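Local atomic coordinates of prolyl 4-hydroxylase (Phytophthora capsici LT1534, PDB entry 6IUQ), a protein that probably hydroxylates prolyl residues of substrate polypeptides at carbon 4, as an iron(II)- and 2-oxoglutarate-dependent oxygenase built on a double-stranded beta-helix core. Residues G7-K10 with E11-R15; K23-K26 with E27-D30; G177-E180 with G181-G184; R245-Q248 with S249-A252. All blocks are in the same frame, centred on the assembly; numbering follows the deposited sequence.

Contact 1. Residues G7-K10 with E11-R15; sequences GVYK and ESFTR
The OH of Tyr9, at the far end of a ring that receives the edge of Phe13, is hydrogen-bonded to Glu55 OE2 on helix 46-61. That bond holds the phenol at its tip, while Phe13 supports it lower down, nearer the backbone. CE1 of Phe13 lies over one face of the Tyr9 ring and comes within 3.6 Å of Tyr9 CD2, with Tyr9 CG at 3.8 Å from the same carbon, so it sits toward the rim of the ring rather than over its middle. The ring centroids are 5.1 Å apart and the planes meet at 76°, a T-shaped pair in which the slightly positive C-H edge of phenylalanine faces the electron-rich face of tyrosine. Both residues suit the place: the phenol supplies a face and a polar tip, whereas phenylalanine offers a purely apolar edge.

The backbone makes the meeting possible. Tyr9 and Glu11 are extended, but Lys10 between them has helical angles and bends the chain, so that the CB atoms of Tyr9 and Phe13 both point inward. Phe13 then holds CG between its own N and carbonyl carbon (chi1 72°), which swings the ring back toward Tyr9. Glu11 O lies in the plane of the Phe13 ring, at its edge, and 3.8 Å from Tyr9 CB. The carboxylate of Glu11 turns elsewhere, to His46 ND1.

Both rings also rest on Ala51 and Glu109, from helices 46-61 and 108-115. This is an edge-to-face aromatic pair, spaced i to i+4, in an irregular N-terminal arm laid against those two helices.

Contact 2. Residues K23-K26 with E27-D30; sequences KISK and EVCD
Ser25 is the N-cap of helix 26-35: its OG accepts from Val28 N at 3.2 Å, along a nearly straight N-H...O line of 166°. Serine suits this place because its short hydroxyl can fold over the first turn, whose amides lack a preceding turn of carbonyls to bond. Its chi1 of 66° sets OG between the backbone N and carbonyl carbon, turned to the Val28 amide. Ser25 O meanwhile opens the regular helical series by accepting from Cys29 N at 2.9 Å.

The Val28 methyl CG2 lies against Ser25 OG at 3.5 Å and near Lys23 O, covering the capping oxygen. An apolar contact follows, CG2 of Ile24 facing Cys29 SG at 4.1 Å; these two residues hold the positions of a hydrophobic staple. Ile24, centre of an inverse gamma turn, and Cys29 are buried together against helix 118-126, while Val28 reaches strand 37-40.

On the exposed side, Glu27 bends at chi2 and carries its carboxylate back beside Ser25, where a negative charge near the helix start is probably favourable. Lys26, first in the helix, pairs with Asp30 one turn on (i to i+4). Kinked at chi2 (68°), the lysine comes round to the oxygen side of the carboxylate, CE and NZ ending close to its plane; CE is 3.4 Å from Asp30 OD2, and Lys26 NZ makes a weak salt bridge to Asp30 OD1 at 3.5 Å.

Contact 3. Residues G177-E180 with G181-G184; sequences GWKE and GDGG
Asp182 turns its side chain back into the angle between Trp178 and Lys179, and every atom of it finds a neighbour. CB lies 3.3 Å from Trp178 NE1 and close to Lys179 O. CG comes next, 3.4 Å from Lys179 CG. From there the carboxylate divides its work. OD2 reaches back to accept from the Lys179 amide, with 2.6 Å between Lys179 N and Asp182 OD2; the donor comes from above the carboxylate plane, 49° out of it. The same oxygen stands over one face of the indole, whose plane is turned 81° from the carboxylate. The Lys179 chain crosses the carboxylate at about a right angle: its CG touches both oxygens, and CE and NZ go on to OD1, where Lys179 NZ forms a salt bridge with Asp182 OD1 at 3.4 Å. Aspartate fits because it is just long enough to span the turn.

The indole is held at its edge too. Trp178 NE1 donates to Gly183 O at 2.7 Å, in the ring plane and in the carbonyl plane, which helps fix the ring's rotation. Trp178 holds CG anti to its N (chi1 179°), which puts NE1 within reach of Gly183 O. Trp178 also packs on Ala199 and Pro200.

Asp182 N closes the bend on Lys179 O at 2.9 Å. Gly181 is third in the turn, a classic glycine place, where a CB would run into Glu180 O; Gly183 and Gly184 also have positive phi. Asp182 further pairs by backbone with His221. The result is a type II beta turn from Lys179 to Asp182, between strands 166-173 and 186-189 of the 2OG-Fe(II) oxygenase fold.

Contact 4. Residues R245-Q248 with S249-A252; sequences RLTQ and SDLA
Two torsions bring Thr247 and Asp250 together: the threonine holds OG1 between its backbone N and carbonyl carbon (chi1 62°), and the aspartate keeps CG beside its own N (chi1 -68°), so hydroxyl and carboxylate fold toward each other across the turn. Asp250 OD2 is the shared acceptor. Thr247 N donates to it at 2.8 Å, meeting it from above the carboxylate plane, and Thr247 OG1 adds a weak bond at 2.9 Å from the same oxygen. Arg260 NH2, from helix 254-262, completes the grip on OD2 with a salt bridge and also bonds Arg245 O. So many donors round one buried carboxylate probably favour its charged form.

In return the amide of Asp250 leans on the threonine, weakly, with OG1 of Thr247 3.5 Å from Asp250 N and Thr247 O 3.2 Å from it. Aspartate and threonine suit these places because each offers a short polar branch that reaches the other's backbone. One residue on, Leu251 N bonds Gln248 O at 3.2 Å.

Next to these bonds, Leu246 CD1 packs on Asp250 CB at 3.7 Å, while its contact with Leu251 CD2 is looser, at 4.4 Å. Leu246 also touches Trp254. The reciprocal side-chain-to-amide exchange of Thr247 and Asp250 resembles a capping box, one half of it weak, here at a short helical turn, 249-251, that lacks regular helix bonds and precedes helix 254-262.

The four contacts are separate local units, none touching another. Contacts 1 and 2 follow each other in the N-terminal region, contact 1 preceding helix 17-23 and contact 2 beginning at its last residue, with nearest atoms about 11 Å apart; contact 3 approaches contact 1 to about 12 Å. Contact 4 is remote, its centre 57 Å from that of contact 1, across the centre of the chain. Contact 3 has the plainest link with the active site: its loop leads into strand 186-189, which pairs with strand 214-217, the carrier of the iron ligand His215 that joins His156 and Asp158. Contact 2 packs on edge strand 37-40 of the larger sheet, whereas contact 4 lies beyond strand 224-232, before helix 254-262.

Contact 1. Residues G7-K10 with E11-R15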
loop_
_atom_site.group_PDB
_atom_site.type_symbol
_atom_site.label_atom_id
_atom_site.label_comp_id
_atom_site.label_asym_id
_atom_site.label_seq_id
_atom_site.Cartn_x
_atom_site.Cartn_y
_atom_site.Cartn_z
ATOM N N GLY A 7 6.290 11.061 -28.017
ATOM C CA GLY A 7 6.327 9.699 -28.528
ATOM C C GLY A 7 7.715 9.115 -28.735
ATOM O O GLY A 7 7.873 8.049 -29.344
ATOM N N VAL A 8 8.729 9.805 -28.225
ATOM C CA VAL A 8 10.095 9.326 -28.363
ATOM C C VAL A 8 10.653 9.033 -26.979
ATOM O O VAL A 8 10.555 9.859 -26.071
ATOM C CB VAL A 8 10.998 10.346 -29.106
ATOM C CG1 VAL A 8 12.338 9.706 -29.469
ATOM C CG2 VAL A 8 10.295 10.864 -30.365
ATOM N N TYR A 9 11.227 7.847 -26.821
ATOM C CA TYR A 9 11.653 7.387 -25.509
ATOM C C TYR A 9 13.166 7.291 -25.451
ATOM O O TYR A 9 13.810 6.938 -26.436
ATOM C CB TYR A 9 11.002 6.033 -25.185
ATOM C CG TYR A 9 9.491 6.116 -25.126
ATOM C CD1 TYR A 9 8.843 6.489 -23.956
ATOM C CD2 TYR A 9 8.711 5.853 -26.252
ATOM C CE1 TYR A 9 7.464 6.589 -23.901
ATOM C CE2 TYR A 9 7.324 5.955 -26.204
ATOM C CZ TYR A 9 6.713 6.322 -25.026
ATOM O OH TYR A 9 5.339 6.413 -24.962
ATOM N N LYS A 10 13.726 7.598 -24.286
ATOM C CA LYS A 10 15.176 7.597 -24.106
ATOM C C LYS A 10 15.820 6.222 -24.289
ATOM O O LYS A 10 17.038 6.119 -24.457
ATOM C CB LYS A 10 15.526 8.139 -22.719
ATOM C CG LYS A 10 16.189 9.504 -22.740
ATOM C CD LYS A 10 17.711 9.390 -22.847
ATOM C CE LYS A 10 18.333 8.857 -21.561
ATOM N NZ LYS A 10 19.788 8.568 -21.719
ATOM N N GLU A 11 15.008 5.173 -24.255
ATOM C CA GLU A 11 15.524 3.812 -24.298
ATOM C C GLU A 11 14.534 2.880 -24.985
ATOM O O GLU A 11 13.326 3.061 -24.885
ATOM C CB GLU A 11 15.825 3.327 -22.881
ATOM C CG GLU A 11 16.154 1.848 -22.772
ATOM C CD GLU A 11 16.513 1.444 -21.353
ATOM O OE1 GLU A 11 16.387 0.233 -21.009
ATOM O OE2 GLU A 11 16.924 2.347 -20.589
ATOM N N SER A 12 15.040 1.887 -25.696
ATOM C CA SER A 12 14.159 0.968 -26.378
ATOM C C SER A 12 13.467 0.088 -25.334
ATOM O O SER A 12 14.051 -0.214 -24.298
ATOM C CB SER A 12 14.939 0.137 -27.398
ATOM O OG SER A 12 15.603 -0.940 -26.774
ATOM N N PHE A 13 12.221 -0.299 -25.582
ATOM C CA PHE A 13 11.513 -1.135 -24.616
ATOM C C PHE A 13 10.460 -2.019 -25.258
ATOM O O PHE A 13 10.061 -1.812 -26.396
ATOM C CB PHE A 13 10.853 -0.270 -23.544
ATOM C CG PHE A 13 9.665 0.500 -24.041
ATOM C CD1 PHE A 13 9.836 1.697 -24.716
ATOM C CD2 PHE A 13 8.374 0.028 -23.823
ATOM C CE1 PHE A 13 8.737 2.412 -25.178
ATOM C CE2 PHE A 13 7.270 0.734 -24.271
ATOM C CZ PHE A 13 7.448 1.930 -24.953
ATOM N N THR A 14 10.002 -2.998 -24.495
ATOM C CA THR A 14 8.924 -3.871 -24.926
ATOM C C THR A 14 7.776 -3.817 -23.934
ATOM O O THR A 14 7.963 -4.078 -22.743
ATOM C CB THR A 14 9.385 -5.335 -25.045
ATOM O OG1 THR A 14 10.638 -5.387 -25.735
ATOM C CG2 THR A 14 8.358 -6.140 -25.807
ATOM N N ARG A 15 6.592 -3.465 -24.419
ATOM C CA ARG A 15 5.390 -3.604 -23.623
ATOM C C ARG A 15 5.165 -5.102 -23.427
ATOM O O ARG A 15 4.523 -5.743 -24.252
ATOM C CB ARG A 15 4.204 -2.945 -24.315
ATOM C CG ARG A 15 2.934 -2.924 -23.511
ATOM C CD ARG A 15 1.830 -2.311 -24.341
ATOM N NE ARG A 15 2.127 -0.932 -24.731
ATOM C CZ ARG A 15 1.417 -0.253 -25.629
ATOM N NH1 ARG A 15 0.390 -0.836 -26.243
ATOM N NH2 ARG A 15 1.738 0.999 -25.927
#

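Contact 2. Residues K23-K26 with E27-D30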
loop_
_atom_site.group_PDB
_atom_site.type_symbol
_atom_site.label_atom_id
_atom_site.label_comp_id
_atom_site.label_asym_id
_atom_site.label_seq_id
_atom_site.Cartn_x
_atom_site.Cartn_y
_atom_site.Cartn_z
ATOM N N LYS A 23 5.567 -12.599 -13.681
ATOM C CA LYS A 23 6.110 -12.078 -12.424
ATOM C C LYS A 23 5.093 -12.239 -11.302
ATOM O O LYS A 23 5.466 -12.496 -10.171
ATOM C CB LYS A 23 6.509 -10.617 -12.554
ATOM C CG LYS A 23 7.761 -10.416 -13.334
ATOM C CD LYS A 23 8.929 -11.018 -12.593
ATOM C CE LYS A 23 10.236 -10.560 -13.207
ATOM N NZ LYS A 23 11.348 -10.828 -12.254
ATOM N N ILE A 24 3.808 -12.111 -11.617
ATOM C CA ILE A 24 2.786 -12.300 -10.597
ATOM C C ILE A 24 2.433 -13.777 -10.487
ATOM O O ILE A 24 1.373 -14.220 -10.930
ATOM C CB ILE A 24 1.519 -11.465 -10.875
ATOM C CG1 ILE A 24 1.901 -10.038 -11.261
ATOM C CG2 ILE A 24 0.622 -11.446 -9.636
ATOM C CD1 ILE A 24 2.790 -9.372 -10.218
ATOM N N SER A 25 3.337 -14.525 -9.866
ATOM C CA SER A 25 3.278 -15.984 -9.833
ATOM C C SER A 25 2.482 -16.525 -8.662
ATOM O O SER A 25 2.094 -15.781 -7.758
ATOM C CB SER A 25 4.695 -16.556 -9.781
ATOM O OG SER A 25 5.316 -16.218 -8.554
ATOM N N LYS A 26 2.234 -17.830 -8.695
ATOM C CA LYS A 26 1.614 -18.560 -7.589
ATOM C C LYS A 26 2.358 -18.327 -6.269
ATOM O O LYS A 26 1.749 -18.103 -5.227
ATOM C CB LYS A 26 1.580 -20.052 -7.919
ATOM C CG LYS A 26 1.264 -20.966 -6.761
ATOM C CD LYS A 26 -0.158 -20.768 -6.314
ATOM C CE LYS A 26 -0.625 -21.885 -5.390
ATOM N NZ LYS A 26 -2.029 -21.611 -4.969
ATOM N N GLU A 27 3.681 -18.364 -6.323
ATOM C CA GLU A 27 4.505 -18.158 -5.136
ATOM C C GLU A 27 4.364 -16.745 -4.578
ATOM O O GLU A 27 4.255 -16.545 -3.363
ATOM C CB GLU A 27 5.971 -18.446 -5.459
ATOM C CG GLU A 27 6.195 -19.816 -6.132
ATOM C CD GLU A 27 6.226 -19.736 -7.663
ATOM O OE1 GLU A 27 7.335 -19.542 -8.219
ATOM O OE2 GLU A 27 5.156 -19.879 -8.304
ATOM N N VAL A 28 4.379 -15.771 -5.481
ATOM C CA VAL A 28 4.190 -14.378 -5.129
ATOM C C VAL A 28 2.814 -14.203 -4.467
ATOM O O VAL A 28 2.697 -13.611 -3.393
ATOM C CB VAL A 28 4.355 -13.468 -6.386
ATOM C CG1 VAL A 28 3.656 -12.111 -6.214
ATOM C CG2 VAL A 28 5.839 -13.273 -6.704
ATOM N N CYS A 29 1.783 -14.775 -5.073
ATOM C CA CYS A 29 0.439 -14.675 -4.518
ATOM C C CYS A 29 0.315 -15.389 -3.178
ATOM O O CYS A 29 -0.377 -14.895 -2.289
ATOM C CB CYS A 29 -0.595 -15.218 -5.504
ATOM S SG CYS A 29 -0.791 -14.139 -6.954
ATOM N N ASP A 30 0.982 -16.528 -3.014
ATOM C CA ASP A 30 0.935 -17.230 -1.731
ATOM C C ASP A 30 1.594 -16.393 -0.637
ATOM O O ASP A 30 1.148 -16.411 0.512
ATOM C CB ASP A 30 1.623 -18.596 -1.799
ATOM C CG ASP A 30 0.858 -19.602 -2.648
ATOM O OD1 ASP A 30 -0.353 -19.385 -2.921
ATOM O OD2 ASP A 30 1.484 -20.622 -3.039
#

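Contact 3. Residues G177-E180 with G181-G184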
loop_
_atom_site.group_PDB
_atom_site.type_symbol
_atom_site.label_atom_id
_atom_site.label_comp_id
_atom_site.label_asym_id
_atom_site.label_seq_id
_atom_site.Cartn_x
_atom_site.Cartn_y
_atom_site.Cartn_z
ATOM N N GLY A 177 18.671 4.663 -9.459
ATOM C CA GLY A 177 19.851 4.917 -8.662
ATOM C C GLY A 177 19.494 5.465 -7.295
ATOM O O GLY A 177 20.240 6.283 -6.747
ATOM N N TRP A 178 18.348 5.039 -6.757
ATOM C CA TRP A 178 17.990 5.347 -5.376
ATOM C C TRP A 178 19.151 4.899 -4.497
ATOM O O TRP A 178 19.752 3.859 -4.755
ATOM C CB TRP A 178 16.679 4.650 -4.953
ATOM C CG TRP A 178 16.298 4.926 -3.511
ATOM C CD1 TRP A 178 15.485 5.927 -3.048
ATOM C CD2 TRP A 178 16.758 4.218 -2.354
ATOM N NE1 TRP A 178 15.392 5.866 -1.676
ATOM C CE2 TRP A 178 16.172 4.834 -1.224
ATOM C CE3 TRP A 178 17.595 3.117 -2.164
ATOM C CZ2 TRP A 178 16.398 4.385 0.076
ATOM C CZ3 TRP A 178 17.830 2.674 -0.850
ATOM C CH2 TRP A 178 17.226 3.307 0.245
ATOM N N LYS A 179 19.484 5.690 -3.481
ATOM C CA LYS A 179 20.592 5.357 -2.591
ATOM C C LYS A 179 20.146 5.534 -1.151
ATOM O O LYS A 179 19.215 6.301 -0.874
ATOM C CB LYS A 179 21.820 6.243 -2.870
ATOM C CG LYS A 179 21.564 7.726 -2.593
ATOM C CD LYS A 179 22.722 8.641 -3.001
ATOM C CE LYS A 179 22.384 10.097 -2.673
ATOM N NZ LYS A 179 22.269 10.294 -1.186
ATOM N N GLU A 180 20.805 4.819 -0.242
ATOM C CA GLU A 180 20.574 4.996 1.188
ATOM C C GLU A 180 20.663 6.476 1.543
ATOM O O GLU A 180 21.593 7.161 1.122
ATOM C CB GLU A 180 21.580 4.189 1.996
ATOM C CG GLU A 180 20.975 3.472 3.194
ATOM C CD GLU A 180 22.039 2.971 4.161
ATOM O OE1 GLU A 180 22.251 3.626 5.208
ATOM O OE2 GLU A 180 22.676 1.932 3.868
ATOM N N GLY A 181 19.668 6.976 2.267
ATOM C CA GLY A 181 19.611 8.390 2.591
ATOM C C GLY A 181 18.650 9.166 1.711
ATOM O O GLY A 181 18.183 10.238 2.108
ATOM N N ASP A 182 18.344 8.646 0.520
ATOM C CA ASP A 182 17.334 9.283 -0.332
ATOM C C ASP A 182 15.978 9.260 0.357
ATOM O O ASP A 182 15.125 10.097 0.079
ATOM C CB ASP A 182 17.211 8.598 -1.697
ATOM C CG ASP A 182 18.398 8.869 -2.609
ATOM O OD1 ASP A 182 19.129 9.865 -2.379
ATOM O OD2 ASP A 182 18.583 8.090 -3.572
ATOM N N GLY A 183 15.785 8.296 1.256
ATOM C CA GLY A 183 14.529 8.171 1.977
ATOM C C GLY A 183 13.410 7.742 1.048
ATOM O O GLY A 183 13.663 7.171 -0.021
ATOM N N GLY A 184 12.177 8.036 1.443
ATOM C CA GLY A 184 11.016 7.653 0.664
ATOM C C GLY A 184 10.616 6.182 0.711
ATOM O O GLY A 184 9.756 5.758 -0.071
#

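Contact 4. Residues R245-Q248 with S249-A252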
loop_
_atom_site.group_PDB
_atom_site.type_symbol
_atom_site.label_atom_id
_atom_site.label_comp_id
_atom_site.label_asym_id
_atom_site.label_seq_id
_atom_site.Cartn_x
_atom_site.Cartn_y
_atom_site.Cartn_z
ATOM N N ARG A 245 -12.428 -14.261 16.855
ATOM C CA ARG A 245 -12.860 -15.467 17.557
ATOM C C ARG A 245 -11.841 -15.859 18.608
ATOM O O ARG A 245 -10.645 -15.879 18.331
ATOM C CB ARG A 245 -13.053 -16.653 16.611
ATOM C CG ARG A 245 -13.802 -16.370 15.324
ATOM C CD ARG A 245 -14.253 -17.674 14.634
ATOM N NE ARG A 245 -13.185 -18.659 14.409
ATOM C CZ ARG A 245 -12.298 -18.592 13.416
ATOM N NH1 ARG A 245 -12.316 -17.560 12.586
ATOM N NH2 ARG A 245 -11.376 -19.542 13.264
ATOM N N LEU A 246 -12.323 -16.178 19.805
ATOM C CA LEU A 246 -11.532 -16.929 20.778
ATOM C C LEU A 246 -12.077 -18.353 20.886
ATOM O O LEU A 246 -13.241 -18.555 21.225
ATOM C CB LEU A 246 -11.549 -16.267 22.158
ATOM C CG LEU A 246 -10.817 -17.103 23.217
ATOM C CD1 LEU A 246 -9.333 -17.203 22.874
ATOM C CD2 LEU A 246 -11.009 -16.568 24.637
ATOM N N THR A 247 -11.236 -19.340 20.610
ATOM C CA THR A 247 -11.691 -20.713 20.567
ATOM C C THR A 247 -11.015 -21.506 21.663
ATOM O O THR A 247 -10.039 -21.044 22.241
ATOM C CB THR A 247 -11.384 -21.359 19.195
ATOM O OG1 THR A 247 -9.964 -21.379 18.983
ATOM C CG2 THR A 247 -12.029 -20.576 18.076
ATOM N N GLN A 248 -11.506 -22.713 21.918
ATOM C CA GLN A 248 -10.925 -23.589 22.932
ATOM C C GLN A 248 -9.481 -23.982 22.618
ATOM O O GLN A 248 -8.652 -24.061 23.527
ATOM C CB GLN A 248 -11.792 -24.842 23.094
ATOM C CG GLN A 248 -11.245 -25.882 24.066
ATOM C CD GLN A 248 -12.260 -26.980 24.380
ATOM O OE1 GLN A 248 -13.418 -26.933 23.935
ATOM N NE2 GLN A 248 -11.829 -27.973 25.147
ATOM N N SER A 249 -9.186 -24.224 21.338
ATOM C CA SER A 249 -7.822 -24.552 20.883
ATOM C C SER A 249 -6.821 -23.422 21.132
ATOM O O SER A 249 -5.629 -23.665 21.315
ATOM C CB SER A 249 -7.812 -24.878 19.382
ATOM O OG SER A 249 -9.026 -25.491 18.984
ATOM N N ASP A 250 -7.305 -22.184 21.102
ATOM C CA ASP A 250 -6.440 -21.032 21.340
ATOM C C ASP A 250 -5.817 -21.084 22.724
ATOM O O ASP A 250 -4.680 -20.648 22.911
ATOM C CB ASP A 250 -7.207 -19.727 21.177
ATOM C CG ASP A 250 -7.625 -19.479 19.742
ATOM O OD1 ASP A 250 -6.889 -19.913 18.827
ATOM O OD2 ASP A 250 -8.683 -18.842 19.532
ATOM N N LEU A 251 -6.561 -21.636 23.682
ATOM C CA LEU A 251 -6.114 -21.698 25.062
ATOM C C LEU A 251 -4.789 -22.427 25.198
ATOM O O LEU A 251 -4.025 -22.136 26.105
ATOM C CB LEU A 251 -7.167 -22.377 25.931
ATOM C CG LEU A 251 -8.548 -21.722 25.896
ATOM C CD1 LEU A 251 -9.436 -22.324 26.978
ATOM C CD2 LEU A 251 -8.475 -20.200 26.013
ATOM N N ALA A 252 -4.519 -23.370 24.295
ATOM C CA ALA A 252 -3.274 -24.138 24.344
ATOM C C ALA A 252 -2.320 -23.757 23.215
ATOM O O ALA A 252 -1.274 -24.380 23.050
ATOM C CB ALA A 252 -3.572 -25.628 24.292
#